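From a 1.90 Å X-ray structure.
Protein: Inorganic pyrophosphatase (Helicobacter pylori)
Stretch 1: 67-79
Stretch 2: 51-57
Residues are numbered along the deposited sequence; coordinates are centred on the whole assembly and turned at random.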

# COMPACT_ATOMS: atom_id res chain seq x y z
N PRO A 67 0.51 11.47 -29.78
CA PRO A 67 1.64 12.18 -29.19
C PRO A 67 2.77 11.19 -28.86
O PRO A 67 2.50 10.03 -28.56
CB PRO A 67 1.03 12.82 -27.94
CG PRO A 67 -0.39 13.11 -28.39
CD PRO A 67 -0.76 11.83 -29.12
N VAL A 68 4.01 11.64 -28.93
CA VAL A 68 5.15 10.77 -28.65
C VAL A 68 5.13 10.32 -27.18
O VAL A 68 4.86 11.13 -26.29
CB VAL A 68 6.49 11.48 -28.98
CG1 VAL A 68 6.65 12.73 -28.14
CG2 VAL A 68 7.66 10.53 -28.77
N ASP A 69 5.41 9.04 -26.94
CA ASP A 69 5.39 8.48 -25.58
C ASP A 69 6.71 8.70 -24.85
O ASP A 69 7.77 8.79 -25.46
CB ASP A 69 5.12 6.97 -25.61
CG ASP A 69 3.76 6.62 -26.16
OD1 ASP A 69 2.77 7.28 -25.77
OD2 ASP A 69 3.70 5.67 -26.96
N ALA A 70 6.63 8.75 -23.52
CA ALA A 70 7.83 8.93 -22.72
C ALA A 70 7.71 8.15 -21.42
O ALA A 70 6.64 8.10 -20.81
CB ALA A 70 8.04 10.40 -22.42
N LEU A 71 8.81 7.54 -21.02
CA LEU A 71 8.86 6.83 -19.76
C LEU A 71 9.60 7.80 -18.86
O LEU A 71 10.60 8.38 -19.26
CB LEU A 71 9.67 5.54 -19.88
CG LEU A 71 8.98 4.39 -20.63
CD1 LEU A 71 9.99 3.28 -20.92
CD2 LEU A 71 7.84 3.86 -19.78
N VAL A 72 9.08 8.01 -17.66
CA VAL A 72 9.75 8.91 -16.72
C VAL A 72 10.24 8.03 -15.58
O VAL A 72 9.45 7.60 -14.75
CB VAL A 72 8.79 10.00 -16.19
CG1 VAL A 72 9.54 10.90 -15.21
CG2 VAL A 72 8.26 10.84 -17.35
N LEU A 73 11.53 7.75 -15.58
CA LEU A 73 12.15 6.92 -14.54
C LEU A 73 12.29 7.69 -13.25
O LEU A 73 12.71 8.85 -13.23
CB LEU A 73 13.51 6.41 -15.02
CG LEU A 73 13.47 5.22 -15.99
CD1 LEU A 73 12.66 5.57 -17.23
CD2 LEU A 73 14.89 4.83 -16.36
N SER A 74 11.93 7.05 -12.14
CA SER A 74 11.97 7.71 -10.85
C SER A 74 11.85 6.64 -9.79
O SER A 74 11.44 5.52 -10.09
CB SER A 74 10.79 8.68 -10.72
OG SER A 74 10.66 9.15 -9.39
N ASP A 75 12.21 6.97 -8.56
CA ASP A 75 12.05 6.00 -7.50
C ASP A 75 10.62 6.06 -7.00
O ASP A 75 10.15 5.13 -6.34
CB ASP A 75 13.00 6.28 -6.34
CG ASP A 75 14.45 6.02 -6.70
OD1 ASP A 75 14.70 5.15 -7.56
OD2 ASP A 75 15.33 6.69 -6.13
N VAL A 76 9.92 7.15 -7.31
CA VAL A 76 8.53 7.30 -6.87
C VAL A 76 7.53 7.21 -8.02
O VAL A 76 7.89 7.38 -9.18
CB VAL A 76 8.29 8.64 -6.13
CG1 VAL A 76 9.25 8.76 -4.95
CG2 VAL A 76 8.45 9.82 -7.08
N ALA A 77 6.28 6.92 -7.67
CA ALA A 77 5.20 6.80 -8.64
C ALA A 77 4.36 8.09 -8.67
O ALA A 77 3.86 8.53 -7.64
CB ALA A 77 4.30 5.61 -8.26
N PHE A 78 4.24 8.69 -9.86
CA PHE A 78 3.46 9.91 -10.02
C PHE A 78 2.02 9.54 -10.37
O PHE A 78 1.78 8.58 -11.10
CB PHE A 78 4.05 10.78 -11.15
CG PHE A 78 5.48 11.20 -10.91
CD1 PHE A 78 5.85 11.79 -9.70
CD2 PHE A 78 6.46 10.97 -11.87
CE1 PHE A 78 7.17 12.14 -9.45
CE2 PHE A 78 7.79 11.32 -11.63
CZ PHE A 78 8.14 11.90 -10.42
N GLN A 79 1.07 10.31 -9.85
CA GLN A 79 -0.35 10.08 -10.07
C GLN A 79 -0.78 10.21 -11.52
O GLN A 79 -0.43 11.19 -12.19
CB GLN A 79 -1.15 11.06 -9.22
CG GLN A 79 -2.66 10.91 -9.35
CD GLN A 79 -3.39 11.60 -8.21
OE1 GLN A 79 -3.27 11.19 -7.05
NE2 GLN A 79 -4.15 12.64 -8.53
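Stretch 2 (51-57) PANYGFV

The carboxamide of Asn53 carries the hydrogen bonding of the β-pair beyond the strand, to the backbone of the loop at Val76 and Phe78. At chi1 -64° (m) and chi2 -66°, its OD1 accepts from Phe78 N at 2.9 Å, and its ND2 donates to Val76 O at 3.1 Å, nearly straight at 171°. A weak bond from ND2 to Val72 O, 3.3 Å, ties the same amide back to the strand. One side chain thus bonds to the backbone on either side of Ala77, in the loop beyond Val72; Asn53 has the largest covered area in the contact.

The frame beneath is plain. Residues 53-56 run extended and antiparallel to 69-72, their axes crossing at 152° and approaching to 4.5 Å. Asn53 pairs with Val72 through N to Val72 O, 3.2 Å, and O from Val72 N, 2.8 Å. Two residues on, Gly55 N to Ala70 O and Ala70 N to Gly55 O both measure 2.9 Å, and Val57 N reaches Val68 O at 3.0 Å. Between these rungs lie the close pairs, Tyr54 CA to Leu71 CA at 4.6 Å and Phe56 CA to Asp69 CA at 4.3 Å.

Alternation sorts the side chains. Tyr54, Phe56, Asp69 and Leu71 share one face, where Leu71 CD2 meets the edge of the Tyr54 ring at CD2, 3.3 Å away, and Tyr54 OH lies 2.9 Å from Asp69 OD2. Asn53, Ala70 and Val72 take the other; Gly55 adds no side chain there.

Small apolar contacts finish the ends. Ala52 CB points toward stretch 1, 4.0 Å from Leu73 CD1, while Pro67 CB sits 3.6 Å from Phe56 CD1 and Val68 CG1 3.7 Å from Val57 CB. Near Ala52, a water donates to Pro51 O at 3.1 Å and accepts from Ser74 N at 3.3 Å.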

# COMPACT_ATOMS: atom_id res chain seq x y z
N PRO A 51 7.39 -0.64 -15.17
CA PRO A 51 8.69 -0.36 -14.56
C PRO A 51 9.04 1.11 -14.40
O PRO A 51 10.10 1.45 -13.87
CB PRO A 51 9.66 -1.09 -15.49
CG PRO A 51 9.02 -0.90 -16.82
CD PRO A 51 7.55 -1.17 -16.54
N ALA A 52 8.15 1.98 -14.86
CA ALA A 52 8.37 3.42 -14.73
C ALA A 52 7.06 4.14 -14.94
O ALA A 52 6.07 3.53 -15.32
CB ALA A 52 9.37 3.91 -15.78
N ASN A 53 7.07 5.43 -14.67
CA ASN A 53 5.89 6.24 -14.89
C ASN A 53 5.87 6.34 -16.41
O ASN A 53 6.92 6.33 -17.05
CB ASN A 53 6.06 7.60 -14.23
CG ASN A 53 6.17 7.50 -12.72
OD1 ASN A 53 5.22 7.10 -12.04
ND2 ASN A 53 7.35 7.84 -12.18
N TYR A 54 4.68 6.44 -16.98
CA TYR A 54 4.52 6.47 -18.43
C TYR A 54 3.54 7.55 -18.88
O TYR A 54 2.49 7.73 -18.27
CB TYR A 54 4.01 5.10 -18.86
CG TYR A 54 3.88 4.89 -20.35
CD1 TYR A 54 2.83 5.45 -21.07
CD2 TYR A 54 4.82 4.12 -21.03
CE1 TYR A 54 2.71 5.23 -22.45
CE2 TYR A 54 4.71 3.90 -22.39
CZ TYR A 54 3.67 4.45 -23.09
OH TYR A 54 3.59 4.22 -24.44
N GLY A 55 3.87 8.26 -19.96
CA GLY A 55 2.98 9.29 -20.44
C GLY A 55 3.28 9.75 -21.85
O GLY A 55 3.92 9.03 -22.62
N PHE A 56 2.83 10.94 -22.20
CA PHE A 56 3.08 11.47 -23.53
C PHE A 56 3.46 12.94 -23.48
O PHE A 56 3.22 13.62 -22.47
CB PHE A 56 1.83 11.29 -24.41
CG PHE A 56 0.67 12.17 -24.01
CD1 PHE A 56 0.60 13.49 -24.45
CD2 PHE A 56 -0.32 11.68 -23.16
CE1 PHE A 56 -0.45 14.31 -24.05
CE2 PHE A 56 -1.37 12.50 -22.76
CZ PHE A 56 -1.44 13.82 -23.20
N VAL A 57 4.05 13.44 -24.56
CA VAL A 57 4.44 14.84 -24.64
C VAL A 57 3.39 15.56 -25.47
O VAL A 57 3.20 15.25 -26.64
CB VAL A 57 5.81 15.01 -25.33
CG1 VAL A 57 6.23 16.46 -25.25
CG2 VAL A 57 6.84 14.10 -24.69
O HOH W 1 11.66 3.94 -13.05